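Local structure of neurotoxin (Clostridium botulinum, 3N7L) at residues Phe114-Asn119 against Gly153-Tyr158; Asp235-Asp240 against Asn275-Gly280; Leu363-Asn368 against Ile401-Tyr406. The protein probably binds gangliosides at the nerve-cell surface, serving as the receptor-binding domain of a botulinum neurotoxin of serotype D/C. All coordinates share one frame; numbering follows the deposited sequence.

Contact 1 of 3, residues Phe114-Asn119 against Gly153-Tyr158; sequences FTLKQN and GNMMIY
The Phe-114 ring offers its edge to Met-155: SD lies in the ring plane, 90° from the ring normal and 5.1 Å from the centroid of the Phe-114 ring. The sulfur meets the rim at two neighbouring carbons, with Phe-114 CD1 3.9 Å from Met-155 SD and CE1 next to it at nearly the same range. This is a Met-aromatic contact of the edge type, in which the sulfur faces the C-H bonds of the ring rather than its pi cloud. The Phe-114 side chain is directed at the other strand, and its CG stands opposite the backbone N (chi1 171°), which carries the ring across the gap. Met-155 runs out extended through chi1 and chi2 and then bends at chi3 (-40°), turning its methyl group toward Leu-116. There the two side chains reach for each other tip to tip, Leu-116 CD2 lying 3.8 Å from Met-155 CE; the same leucine methyl also touches the sulfur. Met-155 thus enters where Phe-114 and Leu-116, two residues apart on one strand, point the same way, while Thr-115 between them turns away. The backbones stay far apart, with the CA atoms of Phe-114 and Ile-157 8.3 Å from each other, so side chains alone bridge the space. Ile-147 and Thr-149 of strand 143-150 also touch Phe-114, and Met-155 packs in addition on Gln-124 and Ile-167. All three touching residues are buried. Strand 111-117 is hydrogen-bonded between strands 102-108 and 122-129, whereas strand 154-159 lies between 143-150 and 162-168 in a different sheet. The contact thus joins the two antiparallel sheets of a concanavalin-like beta sandwich, the N-terminal part of the receptor-binding domain.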
loop_
_atom_site.group_PDB
_atom_site.type_symbol
_atom_site.label_atom_id
_atom_site.label_comp_id
_atom_site.label_asym_id
_atom_site.label_seq_id
_atom_site.Cartn_x
_atom_site.Cartn_y
_atom_site.Cartn_z
ATOM N N PHE A 114 9.010 15.830 8.377
ATOM C CA PHE A 114 10.449 15.748 8.556
ATOM C C PHE A 114 10.880 17.111 9.070
ATOM O O PHE A 114 10.577 18.142 8.463
ATOM C CB PHE A 114 11.147 15.430 7.227
ATOM C CG PHE A 114 12.647 15.532 7.293
ATOM C CD1 PHE A 114 13.297 16.696 6.903
ATOM C CD2 PHE A 114 13.406 14.474 7.783
ATOM C CE1 PHE A 114 14.685 16.812 7.001
ATOM C CE2 PHE A 114 14.797 14.577 7.883
ATOM C CZ PHE A 114 15.434 15.750 7.491
ATOM N N THR A 115 11.591 17.102 10.191
ATOM C CA THR A 115 12.040 18.332 10.825
ATOM C C THR A 115 13.550 18.453 10.935
ATOM O O THR A 115 14.234 17.514 11.330
ATOM C CB THR A 115 11.457 18.449 12.253
ATOM O OG1 THR A 115 10.029 18.392 12.187
ATOM C CG2 THR A 115 11.882 19.764 12.905
ATOM N N LEU A 116 14.053 19.627 10.579
ATOM C CA LEU A 116 15.472 19.946 10.672
ATOM C C LEU A 116 15.490 20.828 11.926
ATOM O O LEU A 116 14.947 21.929 11.915
ATOM C CB LEU A 116 15.896 20.742 9.431
ATOM C CG LEU A 116 17.079 20.273 8.574
ATOM C CD1 LEU A 116 17.154 18.753 8.535
ATOM C CD2 LEU A 116 16.934 20.855 7.164
ATOM N N LYS A 117 16.083 20.339 13.007
ATOM C CA LYS A 117 16.099 21.102 14.253
ATOM C C LYS A 117 17.461 21.708 14.585
ATOM O O LYS A 117 18.382 21.000 14.997
ATOM C CB LYS A 117 15.646 20.201 15.403
ATOM C CG LYS A 117 15.418 20.920 16.725
ATOM C CD LYS A 117 15.163 19.915 17.832
ATOM C CE LYS A 117 14.727 20.601 19.114
ATOM N NZ LYS A 117 13.411 21.265 18.933
ATOM N N GLN A 118 17.597 23.019 14.417
ATOM C CA GLN A 118 18.878 23.638 14.735
ATOM C C GLN A 118 19.050 23.741 16.252
ATOM O O GLN A 118 20.126 23.463 16.772
ATOM C CB GLN A 118 19.008 25.010 14.071
ATOM C CG GLN A 118 18.082 26.066 14.581
ATOM C CD GLN A 118 18.425 27.426 14.012
ATOM O OE1 GLN A 118 19.556 27.898 14.142
ATOM N NE2 GLN A 118 17.447 28.065 13.375
ATOM N N ASN A 119 17.995 24.138 16.960
ATOM C CA ASN A 119 18.050 24.215 18.420
ATOM C C ASN A 119 16.662 24.081 19.033
ATOM O O ASN A 119 15.662 24.030 18.313
ATOM C CB ASN A 119 18.731 25.510 18.907
ATOM C CG ASN A 119 18.047 26.766 18.417
ATOM O OD1 ASN A 119 16.835 26.929 18.556
ATOM N ND2 ASN A 119 18.832 27.676 17.847
ATOM N N GLY A 153 20.616 24.382 -0.310
ATOM C CA GLY A 153 19.599 24.401 -1.345
ATOM C C GLY A 153 18.212 24.163 -0.780
ATOM O O GLY A 153 17.772 24.876 0.123
ATOM N N ASN A 154 17.519 23.156 -1.303
ATOM C CA ASN A 154 16.174 22.842 -0.840
ATOM C C ASN A 154 16.064 21.551 -0.042
ATOM O O ASN A 154 16.955 20.701 -0.046
ATOM C CB ASN A 154 15.198 22.726 -2.010
ATOM C CG ASN A 154 15.080 23.998 -2.803
ATOM O OD1 ASN A 154 14.982 25.087 -2.244
ATOM N ND2 ASN A 154 15.067 23.867 -4.122
ATOM N N MET A 155 14.926 21.435 0.632
ATOM C CA MET A 155 14.555 20.282 1.436
ATOM C C MET A 155 13.347 19.792 0.631
ATOM O O MET A 155 12.455 20.585 0.329
ATOM C CB MET A 155 14.101 20.754 2.819
ATOM C CG MET A 155 14.317 19.782 3.957
ATOM S SD MET A 155 13.498 20.323 5.488
ATOM C CE MET A 155 13.803 22.076 5.492
ATOM N N MET A 156 13.315 18.515 0.262
ATOM C CA MET A 156 12.195 17.993 -0.522
ATOM C C MET A 156 11.722 16.634 -0.017
ATOM O O MET A 156 12.524 15.823 0.453
ATOM C CB MET A 156 12.596 17.848 -1.997
ATOM C CG MET A 156 13.256 19.076 -2.613
ATOM S SD MET A 156 13.619 18.853 -4.377
ATOM C CE MET A 156 15.098 17.873 -4.311
ATOM N N ILE A 157 10.421 16.382 -0.109
ATOM C CA ILE A 157 9.905 15.092 0.319
ATOM C C ILE A 157 9.094 14.454 -0.797
ATOM O O ILE A 157 8.253 15.097 -1.423
ATOM C CB ILE A 157 9.043 15.187 1.609
ATOM C CG1 ILE A 157 8.588 13.783 2.012
ATOM C CG2 ILE A 157 7.828 16.077 1.387
ATOM C CD1 ILE A 157 7.999 13.708 3.398
ATOM N N TYR A 158 9.391 13.185 -1.055
ATOM C CA TYR A 158 8.713 12.416 -2.086
ATOM C C TYR A 158 7.998 11.235 -1.433
ATOM O O TYR A 158 8.461 10.691 -0.426
ATOM C CB TYR A 158 9.725 11.866 -3.094
ATOM C CG TYR A 158 10.565 12.897 -3.817
ATOM C CD1 TYR A 158 10.314 13.209 -5.158
ATOM C CD2 TYR A 158 11.649 13.518 -3.184
ATOM C CE1 TYR A 158 11.124 14.108 -5.858
ATOM C CE2 TYR A 158 12.470 14.424 -3.875
ATOM C CZ TYR A 158 12.201 14.708 -5.212
ATOM O OH TYR A 158 13.020 15.564 -5.916
#

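Contact 2 of 3, residues Asp235-Asp240 against Asn275-Gly280; sequences DYWGND and NDFNEG
Phe-277 brings one corner of its ring to two aromatic neighbours at once: its CE1 is 3.9 Å from Tyr-236 CE2, and the same Phe-277 CE1 is 3.9 Å from Trp-237 CH2. Phe-277 CZ adds a second touch on Tyr-236 CE2. The Tyr-236 and Phe-277 rings are steeply inclined, their planes at 77° and their centroids 5.6 Å apart, an oblique pairing. Trp-237 meets Phe-277 with the far end of its six-membered ring, brought round by a first torsion of -53° that sets CG beside the backbone N. The two aromatics of 235-240 also touch each other, Tyr-236 CD2 lying 3.4 Å above the Trp-237 ring plane toward its rim. Behind them stands a type I beta turn from Asp-235 to Gly-238, closed by Gly-238 N to Asp-235 O. The Asp-235 carboxylate probably helps hold the turn and the residue after it: its OD2 accepts Asn-239 N at 3.0 Å, met from above the carboxylate plane, and a weak bond from Trp-237 N, while OD1 takes a weak one from Asn-239 ND2. Farther out, Lys-141 makes a cation-pi contact with Tyr-236, and Trp-142 is bonded through its backbone to Trp-237; Phe-277 also touches Ala-137 and Ile-250. Loops of the C-terminal half thereby meet a loop of the N-terminal half, close to the middle of the chain. Between the two loops the chemistry is purely aromatic and apolar, which implies cohesion by shape and dispersion; the polar bonds lie within each loop or run to its neighbours.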
loop_
_atom_site.group_PDB
_atom_site.type_symbol
_atom_site.label_atom_id
_atom_site.label_comp_id
_atom_site.label_asym_id
_atom_site.label_seq_id
_atom_site.Cartn_x
_atom_site.Cartn_y
_atom_site.Cartn_z
ATOM N N ASP A 235 -2.143 -6.560 -2.236
ATOM C CA ASP A 235 -3.464 -6.330 -1.678
ATOM C C ASP A 235 -3.548 -4.821 -1.410
ATOM O O ASP A 235 -2.582 -4.095 -1.666
ATOM C CB ASP A 235 -3.695 -7.176 -0.409
ATOM C CG ASP A 235 -2.867 -6.730 0.791
ATOM O OD1 ASP A 235 -2.830 -7.515 1.764
ATOM O OD2 ASP A 235 -2.277 -5.631 0.789
ATOM N N TYR A 236 -4.683 -4.347 -0.911
ATOM C CA TYR A 236 -4.882 -2.914 -0.685
ATOM C C TYR A 236 -3.853 -2.213 0.210
ATOM O O TYR A 236 -3.574 -1.024 0.031
ATOM C CB TYR A 236 -6.294 -2.672 -0.136
ATOM C CG TYR A 236 -6.755 -1.227 -0.173
ATOM C CD1 TYR A 236 -6.830 -0.527 -1.376
ATOM C CD2 TYR A 236 -7.167 -0.579 0.992
ATOM C CE1 TYR A 236 -7.311 0.779 -1.425
ATOM C CE2 TYR A 236 -7.651 0.729 0.956
ATOM C CZ TYR A 236 -7.721 1.400 -0.254
ATOM O OH TYR A 236 -8.213 2.681 -0.300
ATOM N N TRP A 237 -3.286 -2.939 1.168
ATOM C CA TRP A 237 -2.317 -2.340 2.081
ATOM C C TRP A 237 -0.880 -2.465 1.573
ATOM O O TRP A 237 0.053 -1.983 2.214
ATOM C CB TRP A 237 -2.441 -2.983 3.467
ATOM C CG TRP A 237 -3.850 -2.965 4.027
ATOM C CD1 TRP A 237 -4.528 -4.020 4.570
ATOM C CD2 TRP A 237 -4.733 -1.838 4.106
ATOM N NE1 TRP A 237 -5.780 -3.621 4.981
ATOM C CE2 TRP A 237 -5.931 -2.287 4.710
ATOM C CE3 TRP A 237 -4.630 -0.492 3.726
ATOM C CZ2 TRP A 237 -7.020 -1.437 4.943
ATOM C CZ3 TRP A 237 -5.714 0.354 3.959
ATOM C CH2 TRP A 237 -6.893 -0.125 4.563
ATOM N N GLY A 238 -0.702 -3.115 0.428
ATOM C CA GLY A 238 0.634 -3.259 -0.118
ATOM C C GLY A 238 1.337 -4.573 0.161
ATOM O O GLY A 238 2.494 -4.732 -0.228
ATOM N N ASN A 239 0.677 -5.504 0.849
ATOM C CA ASN A 239 1.283 -6.813 1.121
ATOM C C ASN A 239 1.108 -7.640 -0.148
ATOM O O ASN A 239 0.281 -7.302 -0.991
ATOM C CB ASN A 239 0.562 -7.543 2.262
ATOM C CG ASN A 239 0.529 -6.745 3.550
ATOM O OD1 ASN A 239 1.564 -6.329 4.060
ATOM N ND2 ASN A 239 -0.671 -6.543 4.090
ATOM N N ASP A 240 1.864 -8.725 -0.288
ATOM C CA ASP A 240 1.719 -9.572 -1.474
ATOM C C ASP A 240 0.320 -10.191 -1.486
ATOM O O ASP A 240 -0.147 -10.695 -0.464
ATOM C CB ASP A 240 2.748 -10.708 -1.474
ATOM C CG ASP A 240 4.178 -10.211 -1.553
ATOM O OD1 ASP A 240 4.392 -9.037 -1.926
ATOM O OD2 ASP A 240 5.091 -11.012 -1.253
ATOM N N ASN A 275 -15.226 3.034 9.060
ATOM C CA ASN A 275 -14.208 2.678 10.034
ATOM C C ASN A 275 -13.491 1.390 9.631
ATOM O O ASN A 275 -12.390 1.117 10.106
ATOM C CB ASN A 275 -14.779 2.582 11.463
ATOM C CG ASN A 275 -16.087 1.828 11.537
ATOM O OD1 ASN A 275 -16.202 0.705 11.047
ATOM N ND2 ASN A 275 -17.084 2.441 12.172
ATOM N N ASP A 276 -14.105 0.634 8.719
ATOM C CA ASP A 276 -13.557 -0.634 8.221
ATOM C C ASP A 276 -14.073 -0.956 6.822
ATOM O O ASP A 276 -14.890 -0.225 6.270
ATOM C CB ASP A 276 -13.967 -1.792 9.135
ATOM C CG ASP A 276 -13.090 -1.917 10.351
ATOM O OD1 ASP A 276 -13.408 -2.752 11.223
ATOM O OD2 ASP A 276 -12.076 -1.190 10.435
ATOM N N PHE A 277 -13.593 -2.061 6.259
ATOM C CA PHE A 277 -14.054 -2.513 4.948
ATOM C C PHE A 277 -14.775 -3.843 5.142
ATOM O O PHE A 277 -15.124 -4.526 4.176
ATOM C CB PHE A 277 -12.886 -2.715 3.980
ATOM C CG PHE A 277 -12.319 -1.440 3.439
ATOM C CD1 PHE A 277 -11.152 -0.900 3.968
ATOM C CD2 PHE A 277 -12.967 -0.761 2.413
ATOM C CE1 PHE A 277 -10.640 0.297 3.485
ATOM C CE2 PHE A 277 -12.466 0.442 1.919
ATOM C CZ PHE A 277 -11.299 0.973 2.456
ATOM N N ASN A 278 -15.017 -4.192 6.400
ATOM C CA ASN A 278 -15.653 -5.459 6.726
ATOM C C ASN A 278 -17.175 -5.517 6.650
ATOM O O ASN A 278 -17.875 -5.502 7.662
ATOM C CB ASN A 278 -15.155 -5.924 8.093
ATOM C CG ASN A 278 -13.649 -6.178 8.096
ATOM O OD1 ASN A 278 -12.863 -5.303 7.729
ATOM N ND2 ASN A 278 -13.244 -7.379 8.502
ATOM N N GLU A 279 -17.673 -5.609 5.423
ATOM C CA GLU A 279 -19.101 -5.695 5.164
ATOM C C GLU A 279 -19.300 -6.443 3.848
ATOM O O GLU A 279 -18.495 -6.319 2.924
ATOM C CB GLU A 279 -19.705 -4.287 5.093
ATOM C CG GLU A 279 -21.191 -4.255 4.781
ATOM C CD GLU A 279 -21.847 -2.939 5.186
ATOM O OE1 GLU A 279 -21.150 -1.896 5.197
ATOM O OE2 GLU A 279 -23.065 -2.949 5.485
ATOM N N GLY A 280 -20.357 -7.243 3.775
ATOM C CA GLY A 280 -20.629 -7.986 2.563
ATOM C C GLY A 280 -19.884 -9.301 2.439
ATOM O O GLY A 280 -19.241 -9.761 3.376
#

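Contact 3 of 3, residues Leu363-Asn368 against Ile401-Tyr406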
loop_
_atom_site.group_PDB
_atom_site.type_symbol
_atom_site.label_atom_id
_atom_site.label_comp_id
_atom_site.label_asym_id
_atom_site.label_seq_id
_atom_site.Cartn_x
_atom_site.Cartn_y
_atom_site.Cartn_z
ATOM N N LEU A 363 -8.304 -7.150 -14.419
ATOM C CA LEU A 363 -8.692 -8.528 -14.660
ATOM C C LEU A 363 -9.278 -8.683 -16.059
ATOM O O LEU A 363 -10.242 -8.016 -16.421
ATOM C CB LEU A 363 -9.717 -8.954 -13.595
ATOM C CG LEU A 363 -9.147 -9.059 -12.174
ATOM C CD1 LEU A 363 -10.254 -8.926 -11.135
ATOM C CD2 LEU A 363 -8.420 -10.389 -12.031
ATOM N N PHE A 364 -8.679 -9.571 -16.841
ATOM C CA PHE A 364 -9.131 -9.827 -18.204
ATOM C C PHE A 364 -9.801 -11.198 -18.300
ATOM O O PHE A 364 -9.268 -12.186 -17.801
ATOM C CB PHE A 364 -7.931 -9.760 -19.158
ATOM C CG PHE A 364 -7.238 -8.428 -19.155
ATOM C CD1 PHE A 364 -7.699 -7.389 -19.957
ATOM C CD2 PHE A 364 -6.157 -8.194 -18.309
ATOM C CE1 PHE A 364 -7.095 -6.131 -19.913
ATOM C CE2 PHE A 364 -5.547 -6.943 -18.257
ATOM C CZ PHE A 364 -6.019 -5.909 -19.061
ATOM N N LEU A 365 -10.974 -11.254 -18.927
ATOM C CA LEU A 365 -11.672 -12.522 -19.098
ATOM C C LEU A 365 -10.781 -13.439 -19.935
ATOM O O LEU A 365 -10.299 -13.055 -21.004
ATOM C CB LEU A 365 -13.014 -12.318 -19.807
ATOM C CG LEU A 365 -13.755 -13.616 -20.165
ATOM C CD1 LEU A 365 -14.092 -14.375 -18.896
ATOM C CD2 LEU A 365 -15.023 -13.296 -20.948
ATOM N N SER A 366 -10.565 -14.647 -19.431
ATOM C CA SER A 366 -9.728 -15.633 -20.088
ATOM C C SER A 366 -10.481 -16.499 -21.085
ATOM O O SER A 366 -11.658 -16.806 -20.900
ATOM C CB SER A 366 -9.091 -16.535 -19.034
ATOM O OG SER A 366 -8.563 -17.706 -19.626
ATOM N N SER A 367 -9.795 -16.885 -22.154
ATOM C CA SER A 367 -10.401 -17.752 -23.150
ATOM C C SER A 367 -10.067 -19.178 -22.741
ATOM O O SER A 367 -8.911 -19.597 -22.820
ATOM C CB SER A 367 -9.834 -17.471 -24.542
ATOM O OG SER A 367 -10.466 -18.298 -25.497
ATOM N N ASN A 368 -11.078 -19.910 -22.287
ATOM C CA ASN A 368 -10.901 -21.293 -21.858
ATOM C C ASN A 368 -9.715 -21.496 -20.919
ATOM O O ASN A 368 -8.939 -22.437 -21.073
ATOM C CB ASN A 368 -10.761 -22.204 -23.079
ATOM C CG ASN A 368 -12.056 -22.332 -23.853
ATOM O OD1 ASN A 368 -12.112 -22.042 -25.052
ATOM N ND2 ASN A 368 -13.111 -22.767 -23.168
ATOM N N ILE A 401 -18.395 -7.330 -17.745
ATOM C CA ILE A 401 -17.273 -7.536 -18.647
ATOM C C ILE A 401 -17.569 -6.924 -20.018
ATOM O O ILE A 401 -18.650 -7.109 -20.563
ATOM C CB ILE A 401 -16.979 -9.042 -18.826
ATOM C CG1 ILE A 401 -16.640 -9.672 -17.470
ATOM C CG2 ILE A 401 -15.813 -9.243 -19.791
ATOM C CD1 ILE A 401 -16.461 -11.165 -17.517
ATOM N N LYS A 402 -16.615 -6.164 -20.552
ATOM C CA LYS A 402 -16.757 -5.572 -21.882
ATOM C C LYS A 402 -15.962 -6.541 -22.751
ATOM O O LYS A 402 -14.740 -6.636 -22.633
ATOM C CB LYS A 402 -16.140 -4.171 -21.930
ATOM C CG LYS A 402 -16.195 -3.516 -23.306
ATOM C CD LYS A 402 -17.633 -3.302 -23.772
ATOM C CE LYS A 402 -17.686 -2.775 -25.204
ATOM N NZ LYS A 402 -16.981 -1.476 -25.338
ATOM N N ILE A 403 -16.657 -7.259 -23.623
ATOM C CA ILE A 403 -16.025 -8.277 -24.447
ATOM C C ILE A 403 -14.911 -7.940 -25.441
ATOM O O ILE A 403 -13.753 -7.819 -25.053
ATOM C CB ILE A 403 -17.111 -9.123 -25.146
ATOM C CG1 ILE A 403 -17.962 -9.798 -24.072
ATOM C CG2 ILE A 403 -16.487 -10.203 -26.025
ATOM C CD1 ILE A 403 -17.144 -10.600 -23.074
ATOM N N GLU A 404 -15.242 -7.785 -26.711
ATOM C CA GLU A 404 -14.211 -7.561 -27.717
ATOM C C GLU A 404 -13.574 -6.182 -27.822
ATOM O O GLU A 404 -12.361 -6.065 -27.998
ATOM C CB GLU A 404 -14.759 -7.953 -29.085
ATOM C CG GLU A 404 -13.726 -7.969 -30.180
ATOM C CD GLU A 404 -14.348 -8.227 -31.529
ATOM O OE1 GLU A 404 -15.160 -9.174 -31.630
ATOM O OE2 GLU A 404 -14.026 -7.488 -32.487
ATOM N N HIS A 405 -14.381 -5.137 -27.724
ATOM C CA HIS A 405 -13.856 -3.791 -27.854
ATOM C C HIS A 405 -13.794 -3.059 -26.523
ATOM O O HIS A 405 -14.808 -2.571 -26.027
ATOM C CB HIS A 405 -14.707 -3.013 -28.861
ATOM C CG HIS A 405 -14.881 -3.723 -30.169
ATOM N ND1 HIS A 405 -15.836 -4.699 -30.365
ATOM C CD2 HIS A 405 -14.183 -3.644 -31.326
ATOM C CE1 HIS A 405 -15.717 -5.190 -31.584
ATOM N NE2 HIS A 405 -14.722 -4.568 -32.189
ATOM N N TYR A 406 -12.593 -2.978 -25.954
ATOM C CA TYR A 406 -12.402 -2.316 -24.668
ATOM C C TYR A 406 -11.103 -1.513 -24.568
ATOM O O TYR A 406 -10.546 -1.357 -23.483
ATOM C CB TYR A 406 -12.459 -3.358 -23.545
ATOM C CG TYR A 406 -11.439 -4.472 -23.665
ATOM C CD1 TYR A 406 -10.148 -4.321 -23.162
ATOM C CD2 TYR A 406 -11.767 -5.679 -24.283
ATOM C CE1 TYR A 406 -9.205 -5.345 -23.268
ATOM C CE2 TYR A 406 -10.831 -6.709 -24.397
ATOM C CZ TYR A 406 -9.554 -6.534 -23.886
ATOM O OH TYR A 406 -8.630 -7.546 -23.989
#
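Phe-364 and Tyr-406 are brought together by opposite first torsions: -60° places the phenylalanine CG beside its backbone N, whereas 58° puts the tyrosine CG between N and the carbonyl carbon, the crowded position. The setting is the beta-trefoil of the C-terminal receptor-binding half, where strand 359-366 and strand 394-402 both pair with strand 373-384, and the Leu-365 and Ile-401 side chains point toward each other. Tyr-406, in the loop following strand 394-402, folds back toward the first strand. The two aromatic side chains cross at about a right angle, and Tyr-406 CE1 comes to the edge of the phenylalanine ring, near its plane, 4.0 Å from Phe-364 CE1. Arg-373 of strand 373-384 makes a cation-pi contact with Phe-364 and also touches Tyr-406, so the aromatic pair lies against that strand. Tyr-406 N is hydrogen-bonded to a glycerol, probably from the crystallisation liquor.

Leu-365 serves the second half of the contact. Its CB lies 4.2 Å from Ile-401 CG2, a loose touch between the strands where their CA atoms come nearest, while its side chain continues to Ile-403 farther along. Ile-401 is buried further by Phe-348 and Val-330, and Ile-403 also rests on Val-330, so neighbouring strands complete the apolar layer. Leu-365 thus meets strand 394-402 at Ile-401 and the loop after it at Ile-403, while Phe-364 meets that loop at Tyr-406. The other aliphatic touch is between methyl groups, Leu-365 CD2 and Ile-403 CD1, 4.0 Å apart.

Contacts 1 and 3 belong to different halves of the domain and lie on opposite sides of the chain's centre, their centres 49 Å apart; contact 2 sits nearer the middle, about 33 Å from contact 1 and 26 Å from contact 3 between centres. Contact 1 joins two sheets of the sandwich through a thioether and is wholly buried. Contact 3 works within one trefoil sheet and its following loop, partly exposed at Ile-403 and Tyr-406. Contact 2 uses no strand: two loops meet through aromatic rings beside the boundary of the halves, mostly buried but partly exposed at Trp-237. All three are apolar across their segments; in contact 2 a hydrogen-bonded beta turn carries both aromatics of one side.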